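Local coordinates for protein actinorhodin polyketide putative beta-ketoacyl synthase 2 (Streptomyces coelicolor A3, PDB 1TQY) that serves as the chain length factor of the actinorhodin polyketide synthase and probably takes part in 3-oxoacyl-[acyl-carrier-protein] synthase activity, at residues V18-G23 against G346-V351; S31-G36 against K335-R340. All coordinates share one frame; numbering follows the deposited sequence.

Contact 1 (V18-G23 against G346-V351). With NA (sodium ion), chain K.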
loop_
_atom_site.group_PDB
_atom_site.type_symbol
_atom_site.label_atom_id
_atom_site.label_comp_id
_atom_site.label_asym_id
_atom_site.label_seq_id
_atom_site.Cartn_x
_atom_site.Cartn_y
_atom_site.Cartn_z
ATOM N N VAL B 18 -11.460 -2.395 18.403
ATOM C CA VAL B 18 -11.177 -0.971 18.355
ATOM C C VAL B 18 -10.186 -0.456 19.381
ATOM O O VAL B 18 -10.207 -0.836 20.552
ATOM C CB VAL B 18 -12.473 -0.123 18.453
ATOM C CG1 VAL B 18 -13.576 -0.741 17.598
ATOM C CG2 VAL B 18 -12.904 0.028 19.876
ATOM N N VAL B 19 -9.286 0.394 18.905
ATOM C CA VAL B 19 -8.287 1.030 19.743
ATOM C C VAL B 19 -8.416 2.524 19.437
ATOM O O VAL B 19 -7.909 3.016 18.423
ATOM C CB VAL B 19 -6.861 0.487 19.419
ATOM C CG1 VAL B 19 -6.763 -0.982 19.845
ATOM C CG2 VAL B 19 -6.562 0.595 17.929
ATOM N N ALA B 20 -9.118 3.237 20.311
ATOM C CA ALA B 20 -9.359 4.668 20.114
ATOM C C ALA B 20 -8.990 5.576 21.279
ATOM O O ALA B 20 -8.988 5.154 22.435
ATOM C CB ALA B 20 -10.823 4.882 19.745
ATOM N N PRO B 21 -8.689 6.853 20.983
ATOM C CA PRO B 21 -8.318 7.822 22.019
ATOM C C PRO B 21 -9.361 7.964 23.127
ATOM O O PRO B 21 -9.033 8.394 24.228
ATOM C CB PRO B 21 -8.125 9.119 21.231
ATOM C CG PRO B 21 -7.648 8.626 19.892
ATOM C CD PRO B 21 -8.584 7.460 19.644
ATOM N N ASN B 22 -10.612 7.608 22.846
ATOM C CA ASN B 22 -11.648 7.706 23.872
ATOM C C ASN B 22 -12.146 6.334 24.324
ATOM O O ASN B 22 -13.208 6.221 24.932
ATOM C CB ASN B 22 -12.820 8.577 23.379
ATOM C CG ASN B 22 -13.471 8.032 22.129
ATOM O OD1 ASN B 22 -12.865 7.248 21.392
ATOM N ND2 ASN B 22 -14.699 8.469 21.860
ATOM N N GLY B 23 -11.376 5.288 24.024
ATOM C CA GLY B 23 -11.786 3.958 24.440
ATOM C C GLY B 23 -10.987 2.782 23.896
ATOM O O GLY B 23 -10.993 2.519 22.688
ATOM N N GLY B 346 -11.352 5.365 8.522
ATOM C CA GLY B 346 -12.407 4.703 7.773
ATOM C C GLY B 346 -12.893 3.483 8.541
ATOM O O GLY B 346 -14.098 3.313 8.799
ATOM N N PRO B 347 -11.965 2.599 8.918
ATOM C CA PRO B 347 -12.309 1.388 9.666
ATOM C C PRO B 347 -13.125 1.672 10.928
ATOM O O PRO B 347 -14.106 0.984 11.204
ATOM C CB PRO B 347 -10.941 0.784 9.962
ATOM C CG PRO B 347 -10.200 1.084 8.685
ATOM C CD PRO B 347 -10.567 2.550 8.454
ATOM N N LEU B 348 -12.724 2.695 11.683
ATOM C CA LEU B 348 -13.429 3.042 12.914
ATOM C C LEU B 348 -14.828 3.594 12.619
ATOM O O LEU B 348 -15.786 3.337 13.360
ATOM C CB LEU B 348 -12.621 4.052 13.740
ATOM C CG LEU B 348 -13.123 4.228 15.179
ATOM C CD1 LEU B 348 -13.183 2.866 15.853
ATOM C CD2 LEU B 348 -12.202 5.162 15.957
ATOM N N ASP B 349 -14.944 4.354 11.535
ATOM C CA ASP B 349 -16.231 4.906 11.118
ATOM C C ASP B 349 -17.167 3.742 10.780
ATOM O O ASP B 349 -18.343 3.748 11.151
ATOM C CB ASP B 349 -16.040 5.816 9.896
ATOM C CG ASP B 349 -15.752 7.270 10.280
ATOM O OD1 ASP B 349 -15.400 7.549 11.455
ATOM O OD2 ASP B 349 -15.868 8.148 9.393
ATOM N N VAL B 350 -16.631 2.744 10.082
ATOM C CA VAL B 350 -17.404 1.563 9.721
ATOM C C VAL B 350 -17.912 0.851 10.977
ATOM O O VAL B 350 -19.075 0.452 11.049
ATOM C CB VAL B 350 -16.559 0.584 8.879
ATOM C CG1 VAL B 350 -17.277 -0.763 8.757
ATOM C CG2 VAL B 350 -16.329 1.184 7.480
ATOM N N VAL B 351 -17.037 0.688 11.963
ATOM C CA VAL B 351 -17.417 0.039 13.211
ATOM C C VAL B 351 -18.511 0.847 13.897
ATOM O O VAL B 351 -19.497 0.298 14.389
ATOM C CB VAL B 351 -16.216 -0.076 14.181
ATOM C CG1 VAL B 351 -16.695 -0.549 15.555
ATOM C CG2 VAL B 351 -15.194 -1.048 13.632
HETATM NA NA NA K . -7.367 9.535 25.236
HETATM O O HOH W 1 -8.889 10.372 26.800
HETATM O O HOH W 2 -5.733 11.967 25.812
HETATM O O HOH W 3 -7.015 7.857 26.113
#
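V18 and L348 meet with their side chains crossing at about a right angle. The L348 methyl CD1 lies across the stem and one branch of the valine, 4.0 Å from V18 CB and as far from V18 CG1. The sister methyl reaches further along the strand, where L348 CD2 comes within 4.0 Å of A20 CB. One helical turn on, V351 closes the patch with the shortest approach, V351 CG1 to V18 CG1 at 3.7 Å. In L348, CG stands anti to the backbone N (chi1 -167°), which swings it toward the strand, and chi2 (54°) fans the two methyls over V18 and A20. V18 and A20 point the same way, as alternate residues of a strand do, while V19 turns away and pairs through its backbone with G239. Strand 18-20 and helix 346-351 run at 114° to each other, 9.9 Å apart at the axes.

Around this patch, Y29 of helix 26-34 touches V18 and L348, and A240 of the neighbouring strand 238-246 touches L348 and V351. V350, on another flank of the helix, packs against L173 and L176 of helix 171-185, consistent with the buried helix layer of the thiolase fold. Beyond A20 the chain forms a tight beta hairpin, its type I turn closed by G23 N to A20 O at 2.9 Å and A20 N to G23 O at 3.1 Å; P21 O in this turn binds a sodium ion at 2.3 Å, together with Q58 O and waters. Between the two segments themselves the contact is aliphatic, without a hydrogen bond, and the helix places its charge elsewhere, in the D349 salt bridge to K335.

Contact 2 (S31-G36 against K335-R340)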
loop_
_atom_site.group_PDB
_atom_site.type_symbol
_atom_site.label_atom_id
_atom_site.label_comp_id
_atom_site.label_asym_id
_atom_site.label_seq_id
_atom_site.Cartn_x
_atom_site.Cartn_y
_atom_site.Cartn_z
ATOM N N SER B 31 -19.353 3.513 24.340
ATOM C CA SER B 31 -19.909 4.226 25.469
ATOM C C SER B 31 -19.563 5.707 25.405
ATOM O O SER B 31 -20.415 6.558 25.656
ATOM C CB SER B 31 -19.391 3.641 26.777
ATOM O OG SER B 31 -19.685 4.528 27.846
ATOM N N ALA B 32 -18.316 6.015 25.064
ATOM C CA ALA B 32 -17.864 7.404 24.978
ATOM C C ALA B 32 -18.534 8.149 23.819
ATOM O O ALA B 32 -18.884 9.324 23.939
ATOM C CB ALA B 32 -16.348 7.448 24.821
ATOM N N VAL B 33 -18.713 7.449 22.704
ATOM C CA VAL B 33 -19.339 8.025 21.522
ATOM C C VAL B 33 -20.781 8.449 21.756
ATOM O O VAL B 33 -21.174 9.557 21.398
ATOM C CB VAL B 33 -19.320 7.034 20.364
ATOM C CG1 VAL B 33 -20.131 7.581 19.202
ATOM C CG2 VAL B 33 -17.895 6.774 19.948
ATOM N N LEU B 34 -21.571 7.563 22.347
ATOM C CA LEU B 34 -22.966 7.867 22.604
ATOM C C LEU B 34 -23.112 8.954 23.653
ATOM O O LEU B 34 -24.105 9.678 23.675
ATOM C CB LEU B 34 -23.716 6.609 23.048
ATOM C CG LEU B 34 -23.932 5.518 21.991
ATOM C CD1 LEU B 34 -24.750 4.387 22.585
ATOM C CD2 LEU B 34 -24.653 6.099 20.777
ATOM N N ASP B 35 -22.110 9.073 24.515
ATOM C CA ASP B 35 -22.128 10.072 25.567
ATOM C C ASP B 35 -21.418 11.361 25.170
ATOM O O ASP B 35 -21.347 12.312 25.952
ATOM C CB ASP B 35 -21.481 9.512 26.830
ATOM C CG ASP B 35 -21.585 10.467 27.992
ATOM O OD1 ASP B 35 -22.689 11.029 28.185
ATOM O OD2 ASP B 35 -20.580 10.657 28.714
ATOM N N GLY B 36 -20.886 11.394 23.956
ATOM C CA GLY B 36 -20.188 12.580 23.504
ATOM C C GLY B 36 -18.822 12.807 24.124
ATOM O O GLY B 36 -18.251 13.878 23.933
ATOM N N LYS B 335 -16.179 10.912 14.613
ATOM C CA LYS B 335 -14.741 11.086 14.764
ATOM C C LYS B 335 -14.381 12.372 15.506
ATOM O O LYS B 335 -13.213 12.604 15.830
ATOM C CB LYS B 335 -14.021 11.028 13.410
ATOM C CG LYS B 335 -14.443 12.076 12.392
ATOM C CD LYS B 335 -13.525 12.037 11.161
ATOM C CE LYS B 335 -13.637 10.707 10.402
ATOM N NZ LYS B 335 -14.996 10.543 9.763
ATOM N N THR B 336 -15.373 13.215 15.774
ATOM C CA THR B 336 -15.116 14.435 16.525
ATOM C C THR B 336 -14.665 14.037 17.934
ATOM O O THR B 336 -14.039 14.826 18.644
ATOM C CB THR B 336 -16.384 15.314 16.634
ATOM O OG1 THR B 336 -17.502 14.500 17.015
ATOM C CG2 THR B 336 -16.687 15.993 15.301
ATOM N N THR B 337 -14.979 12.807 18.332
ATOM C CA THR B 337 -14.586 12.325 19.649
ATOM C C THR B 337 -13.210 11.669 19.664
ATOM O O THR B 337 -12.654 11.427 20.734
ATOM C CB THR B 337 -15.594 11.296 20.222
ATOM O OG1 THR B 337 -15.675 10.164 19.344
ATOM C CG2 THR B 337 -16.962 11.918 20.389
ATOM N N THR B 338 -12.655 11.390 18.485
ATOM C CA THR B 338 -11.350 10.726 18.399
ATOM C C THR B 338 -10.256 11.473 17.646
ATOM O O THR B 338 -9.071 11.286 17.924
ATOM C CB THR B 338 -11.463 9.357 17.702
ATOM O OG1 THR B 338 -11.836 9.555 16.330
ATOM C CG2 THR B 338 -12.505 8.500 18.375
ATOM N N GLY B 339 -10.650 12.313 16.698
ATOM C CA GLY B 339 -9.670 13.011 15.895
ATOM C C GLY B 339 -9.565 12.167 14.637
ATOM O O GLY B 339 -10.210 11.116 14.551
ATOM N N ARG B 340 -8.780 12.608 13.657
ATOM C CA ARG B 340 -8.625 11.855 12.413
ATOM C C ARG B 340 -7.510 10.830 12.605
ATOM O O ARG B 340 -6.368 11.190 12.907
ATOM C CB ARG B 340 -8.284 12.798 11.250
ATOM C CG ARG B 340 -9.410 13.781 10.874
ATOM C CD ARG B 340 -9.116 14.558 9.580
ATOM N NE ARG B 340 -9.174 13.752 8.358
ATOM C CZ ARG B 340 -10.294 13.391 7.738
ATOM N NH1 ARG B 340 -11.474 13.754 8.221
ATOM N NH2 ARG B 340 -10.234 12.683 6.618
#
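The side chains of V33 and T337 cross at about a right angle, and the touch between them is light: V33 CG2 lies 4.1 Å from T337 OG1. T337 projects from its short 3-10 segment toward the end of helix 26-34, whereas V33 leaves that helix obliquely and offers a single methyl. Because T337 OG1 sits between its own backbone N and carbonyl carbon (chi1 60°), the hydroxyl is turned back to hydrogen-bond P334 O, and V33 meets an oxygen that is already engaged. The other branch of the threonine, CG2, is the one that comes within 4.3 Å of G36 O.

G36 ends the helix in a Schellman motif. Its positive phi (73°) lets the chain turn out of the last helical turn, with G36 N bonded to V33 O at 3.2 Å. Within the loop, K335 O receives two backbone donors, T338 N and G339 N, the second at 2.7 Å. T338 OG1 folds over the same bend and bonds G339 O at 2.9 Å, in the carbonyl plane and on a lone pair.

The sequence K335-T336-T337-T338-G339-R340 resembles the Lys-Ser/Thr-x-x-Gly-His signature of ketosynthases, with R340 probably at the position of the active-site histidine of the catalytic relatives; R340 forms a salt bridge to D305. Across the contact there is no hydrogen bond. With T337 OG1 engaged by P334 O, and the T337 backbone bonded to G39 just beyond the helix end, the two segments themselves meet through long van der Waals touches.

Overall arrangement
Both contacts are buried, but the centre of contact 1 lies nearer the centre of the chain, about 6 Å away against about 13 Å for contact 2; their own centres are about 9 Å apart. Only contact 1 is purely aliphatic where it touches; contact 2 brings in a hydroxyl and a carbonyl, and its G36 is partly exposed. The second segments follow one another, the 335-340 loop leading into helix 345-359, and the D349 OD2 to K335 NZ salt bridge of 2.6 Å joins them. The first segments meet where N22 O lies 3.4 Å from A32 CB. N22 also packs on T337 and T338, placing the sodium-binding turn beside both halves of contact 2.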